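PDB 1S29: La protein from Trypanosoma brucei, which probably binds RNA, including mRNA, in the nucleus, here as its N-terminal La motif, a winged-helix domain that mediates RNA binding through a conserved aromatic patch. Local coordinates for residues Gln12-Gln17 / Lys64-Ala69; Phe20-Val25 / Glu48-Phe53. All blocks are in the same frame, centred on the assembly; numbering follows the deposited sequence.

Interaction 1: residues Gln12-Gln17 / Lys64-Ala69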
# COMPACT_ATOMS: atom_id res chain seq x y z
N GLN A 12 6.89 4.14 9.25
CA GLN A 12 5.87 3.44 10.03
C GLN A 12 4.53 4.13 9.87
O GLN A 12 3.48 3.48 9.85
CB GLN A 12 6.28 3.40 11.50
CG GLN A 12 7.51 2.56 11.76
CD GLN A 12 7.90 2.52 13.22
OE1 GLN A 12 7.10 2.13 14.08
NE2 GLN A 12 9.13 2.93 13.53
N LYS A 13 4.56 5.45 9.75
CA LYS A 13 3.33 6.22 9.57
C LYS A 13 2.70 5.88 8.22
O LYS A 13 1.48 5.71 8.12
CB LYS A 13 3.61 7.72 9.64
CG LYS A 13 3.92 8.22 11.03
CD LYS A 13 4.07 9.73 11.03
CE LYS A 13 4.31 10.27 12.43
NZ LYS A 13 5.61 9.79 13.02
N LEU A 14 3.53 5.78 7.19
CA LEU A 14 3.04 5.46 5.85
C LEU A 14 2.55 4.01 5.80
O LEU A 14 1.57 3.70 5.14
CB LEU A 14 4.16 5.66 4.82
CG LEU A 14 3.82 5.27 3.38
CD1 LEU A 14 2.52 5.93 2.94
CD2 LEU A 14 4.97 5.68 2.47
N GLN A 15 3.25 3.14 6.52
CA GLN A 15 2.88 1.73 6.60
C GLN A 15 1.42 1.63 7.05
O GLN A 15 0.61 0.94 6.45
CB GLN A 15 3.78 1.00 7.60
CG GLN A 15 3.55 -0.51 7.70
CD GLN A 15 4.11 -1.11 8.98
OE1 GLN A 15 5.26 -0.85 9.35
NE2 GLN A 15 3.30 -1.91 9.67
N LYS A 16 1.09 2.35 8.12
CA LYS A 16 -0.27 2.32 8.65
C LYS A 16 -1.30 2.93 7.71
O LYS A 16 -2.45 2.52 7.72
CB LYS A 16 -0.30 3.02 10.01
CG LYS A 16 0.52 2.30 11.06
CD LYS A 16 0.67 3.13 12.31
CE LYS A 16 1.55 2.44 13.33
NZ LYS A 16 1.68 3.24 14.58
N GLN A 17 -0.88 3.89 6.88
CA GLN A 17 -1.80 4.50 5.92
C GLN A 17 -2.12 3.49 4.82
O GLN A 17 -3.26 3.43 4.35
CB GLN A 17 -1.19 5.77 5.32
CG GLN A 17 -0.94 6.88 6.34
CD GLN A 17 -2.22 7.57 6.79
OE1 GLN A 17 -3.19 6.92 7.20
NE2 GLN A 17 -2.23 8.89 6.72
N LYS A 64 9.60 3.33 -4.54
CA LYS A 64 10.68 2.69 -3.79
C LYS A 64 10.60 3.00 -2.30
O LYS A 64 10.99 2.17 -1.47
CB LYS A 64 12.03 3.10 -4.38
CG LYS A 64 12.17 2.62 -5.82
CD LYS A 64 13.55 2.88 -6.40
CE LYS A 64 13.63 2.38 -7.83
NZ LYS A 64 13.33 0.92 -7.92
N GLU A 65 10.09 4.17 -1.95
CA GLU A 65 9.95 4.52 -0.55
C GLU A 65 8.74 3.77 0.01
O GLU A 65 8.72 3.38 1.18
CB GLU A 65 9.78 6.03 -0.38
CG GLU A 65 10.97 6.85 -0.87
CD GLU A 65 10.87 8.33 -0.52
OE1 GLU A 65 9.77 8.89 -0.67
OE2 GLU A 65 11.89 8.92 -0.11
N VAL A 66 7.74 3.57 -0.83
CA VAL A 66 6.55 2.85 -0.40
C VAL A 66 6.92 1.40 -0.09
O VAL A 66 6.39 0.81 0.83
CB VAL A 66 5.44 2.89 -1.48
CG1 VAL A 66 4.22 2.12 -1.01
CG2 VAL A 66 5.05 4.34 -1.75
N VAL A 67 7.85 0.84 -0.86
CA VAL A 67 8.28 -0.54 -0.63
C VAL A 67 8.91 -0.67 0.76
O VAL A 67 8.59 -1.59 1.52
CB VAL A 67 9.31 -1.01 -1.69
CG1 VAL A 67 9.88 -2.36 -1.31
CG2 VAL A 67 8.66 -1.10 -3.05
N GLU A 68 9.79 0.27 1.11
CA GLU A 68 10.45 0.25 2.40
C GLU A 68 9.46 0.45 3.55
O GLU A 68 9.57 -0.18 4.61
CB GLU A 68 11.53 1.33 2.46
CG GLU A 68 12.57 1.18 1.37
CD GLU A 68 13.17 -0.21 1.34
OE1 GLU A 68 13.17 -0.83 0.25
OE2 GLU A 68 13.64 -0.68 2.40
N ALA A 69 8.49 1.32 3.33
CA ALA A 69 7.49 1.60 4.34
C ALA A 69 6.59 0.39 4.59
O ALA A 69 6.20 0.12 5.72
CB ALA A 69 6.64 2.79 3.91
O HOH W 1 7.50 0.71 8.24
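Leu14 of helix 8-21 meets Ala69 and Val66 of helix 63-70. The short axes of 12-17 and 64-69 run almost at right angles, with a crossing angle of -88° and a closest approach of 8.9 Å.

Leu14 makes the apolar part of the contact. With chi1 at 176°, CG stands opposite the backbone N, which places the CD2 branch against Ala69 and Val66. Leu14 CD2 lies 3.6 Å from Ala69 CB. The fit to the valine is looser, with Leu14 CD2 4.4 Å from Val66 CG2. Leu14 CB and CG also lie beside Ala69 CB. Val56 and Thr60 also touch Leu14.

Gln15 follows, and the nearest CA atoms of the two segments are those of Gln15 and Ala69, 5.1 Å apart. Its side chain passes by the carbonyl of Ala69, where Gln15 CB is 3.2 Å from Ala69 O. The chain is extended and carries the amide past this oxygen. One water donates to both sides, at 2.9 Å from Gln15 OE1 and 2.9 Å from Ala69 O. The amide NE2 turns to Glu19 OE2 on its own helix, and the side chain also touches Pro72.

No direct hydrogen bond joins the two segments. The small side chain of Ala69 is consistent with the close backbone approach to Gln15, and the water links two oxygens that could not bond to each other. Glu19 holds the other end of the Gln15 amide, which should help fix its orientation.

Interaction 2: residues Phe20-Val25 / Glu48-Phe53; sequences FYFSDV and ETLLTF
Tyr21 and Phe53 form an edge-to-face aromatic pair between the end of helix 8-21 and the type I turn Leu50-Phe53. The edge of Phe53 is directed at the face of Tyr21. The centroids of the Tyr21 and Phe53 rings are 5.1 Å apart and the planes are inclined at 56°, short of a perpendicular T. Phe53 CD1 lies over the centre of the Tyr21 ring, 3.9 Å above its plane. Phe20 CD2 lies over the opposite face, nearer the rim.

Apolar contacts extend the pair. Phe53 CB sits 3.7 Å from Tyr21 CZ, so the phenylalanine follows the tyrosine from ring centre to hydroxyl end. Beside them, Phe22 CE2 approaches Leu50 CD2 at 4.0 Å, and these side chains cross at about a right angle. Phe22 and Leu50 also touch Val85 of strand 84-87, while Phe53 packs on Phe32 and Leu33 of helix 31-37.

Hydrogen bonds shape each segment rather than crossing between them. Phe20 O accepts from both Ser23 N and Ser23 OG, and Ser23 caps the next helix. Thr49 O likewise takes Thr52 N and Thr52 OG1, with Thr52 OG1 2.7 Å from Thr49 O and in the carbonyl plane. The turn then delivers the Phe53 ring to Tyr21. Tyr21 OH is hydrogen-bonded to Arg55 N, just past the second segment.

Through Val85, the contact joins the helical core to the small antiparallel sheet of the winged-helix La motif.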
# COMPACT_ATOMS: atom_id res chain seq x y z
N PHE A 20 -4.34 1.06 6.20
CA PHE A 20 -5.66 1.69 6.34
C PHE A 20 -6.52 1.43 5.11
O PHE A 20 -7.67 1.00 5.21
CB PHE A 20 -5.51 3.20 6.53
CG PHE A 20 -6.81 3.96 6.54
CD1 PHE A 20 -7.58 4.04 7.70
CD2 PHE A 20 -7.25 4.64 5.41
CE1 PHE A 20 -8.76 4.78 7.73
CE2 PHE A 20 -8.43 5.38 5.42
CZ PHE A 20 -9.19 5.45 6.59
N TYR A 21 -5.96 1.68 3.93
CA TYR A 21 -6.71 1.48 2.71
C TYR A 21 -7.10 0.02 2.49
O TYR A 21 -8.15 -0.27 1.91
CB TYR A 21 -5.91 1.99 1.51
CG TYR A 21 -5.86 3.51 1.42
CD1 TYR A 21 -4.66 4.20 1.55
CD2 TYR A 21 -7.02 4.25 1.22
CE1 TYR A 21 -4.62 5.59 1.47
CE2 TYR A 21 -6.99 5.64 1.15
CZ TYR A 21 -5.79 6.30 1.27
OH TYR A 21 -5.75 7.68 1.18
N PHE A 22 -6.27 -0.90 2.98
CA PHE A 22 -6.53 -2.32 2.83
C PHE A 22 -7.22 -2.97 4.03
O PHE A 22 -7.41 -4.18 4.05
CB PHE A 22 -5.23 -3.07 2.54
CG PHE A 22 -4.73 -2.90 1.13
CD1 PHE A 22 -5.30 -3.62 0.08
CD2 PHE A 22 -3.68 -2.04 0.85
CE1 PHE A 22 -4.84 -3.48 -1.22
CE2 PHE A 22 -3.20 -1.89 -0.45
CZ PHE A 22 -3.78 -2.61 -1.49
N SER A 23 -7.60 -2.18 5.03
CA SER A 23 -8.25 -2.75 6.21
C SER A 23 -9.59 -3.37 5.85
O SER A 23 -10.21 -2.98 4.87
CB SER A 23 -8.45 -1.68 7.28
OG SER A 23 -9.56 -0.85 6.98
N ASP A 24 -10.03 -4.33 6.65
CA ASP A 24 -11.31 -4.99 6.42
C ASP A 24 -12.45 -3.99 6.29
O ASP A 24 -13.29 -4.09 5.39
CB ASP A 24 -11.64 -5.96 7.56
CG ASP A 24 -10.83 -7.23 7.51
OD1 ASP A 24 -9.97 -7.36 6.62
OD2 ASP A 24 -11.06 -8.11 8.38
N VAL A 25 -12.49 -3.02 7.19
CA VAL A 25 -13.56 -2.03 7.19
C VAL A 25 -13.58 -1.16 5.95
O VAL A 25 -14.63 -0.99 5.32
CB VAL A 25 -13.47 -1.10 8.42
CG1 VAL A 25 -14.50 0.00 8.31
CG2 VAL A 25 -13.72 -1.90 9.69
N GLU A 48 2.15 1.89 -7.83
CA GLU A 48 1.93 3.16 -8.50
C GLU A 48 0.49 3.61 -8.30
O GLU A 48 0.20 4.80 -8.30
CB GLU A 48 2.28 3.10 -10.00
CG GLU A 48 1.54 2.06 -10.82
CD GLU A 48 1.89 2.14 -12.30
OE1 GLU A 48 3.06 2.43 -12.63
OE2 GLU A 48 1.00 1.91 -13.14
N THR A 49 -0.42 2.65 -8.13
CA THR A 49 -1.81 3.00 -7.90
C THR A 49 -1.92 3.61 -6.52
O THR A 49 -2.64 4.58 -6.31
CB THR A 49 -2.73 1.78 -7.96
OG1 THR A 49 -2.76 1.28 -9.30
CG2 THR A 49 -4.15 2.17 -7.55
N LEU A 50 -1.20 3.02 -5.56
CA LEU A 50 -1.23 3.52 -4.20
C LEU A 50 -0.73 4.96 -4.12
O LEU A 50 -1.21 5.76 -3.31
CB LEU A 50 -0.41 2.62 -3.27
CG LEU A 50 -0.97 1.20 -3.11
CD1 LEU A 50 -0.28 0.54 -1.93
CD2 LEU A 50 -2.47 1.24 -2.90
N LEU A 51 0.22 5.30 -4.98
CA LEU A 51 0.77 6.65 -5.00
C LEU A 51 -0.27 7.71 -5.36
O LEU A 51 -0.05 8.90 -5.12
CB LEU A 51 1.94 6.73 -5.99
CG LEU A 51 3.26 6.09 -5.55
CD1 LEU A 51 4.29 6.25 -6.65
CD2 LEU A 51 3.75 6.76 -4.28
N THR A 52 -1.39 7.28 -5.93
CA THR A 52 -2.43 8.23 -6.31
C THR A 52 -3.43 8.52 -5.19
O THR A 52 -4.24 9.44 -5.29
CB THR A 52 -3.22 7.75 -7.55
OG1 THR A 52 -4.06 6.64 -7.19
CG2 THR A 52 -2.25 7.34 -8.66
N PHE A 53 -3.36 7.73 -4.12
CA PHE A 53 -4.26 7.92 -2.98
C PHE A 53 -3.72 9.03 -2.09
O PHE A 53 -2.53 9.08 -1.80
CB PHE A 53 -4.39 6.61 -2.19
CG PHE A 53 -4.99 5.48 -2.98
CD1 PHE A 53 -4.97 4.19 -2.48
CD2 PHE A 53 -5.57 5.71 -4.23
CE1 PHE A 53 -5.53 3.14 -3.20
CE2 PHE A 53 -6.12 4.67 -4.96
CZ PHE A 53 -6.10 3.38 -4.44

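Interactions 1 and 2 both use helix 8-21, the first its middle and the second its C-terminal end. Their centres are 11 Å apart. Along the chain, the segments of interaction 2 fall between those of interaction 1: 12-17, 20-25, 48-53, then 64-69. The contacts also touch directly, where Val66 CG2 packs 3.7 Å from Leu51 CD2. Helix 8-21 is thus joined to helix 63-70 at one place and to segment 48-53 at another. Interaction 2 additionally borders strand 84-87 of the three-stranded sheet. Together they connect early and late helical parts of one compact La domain.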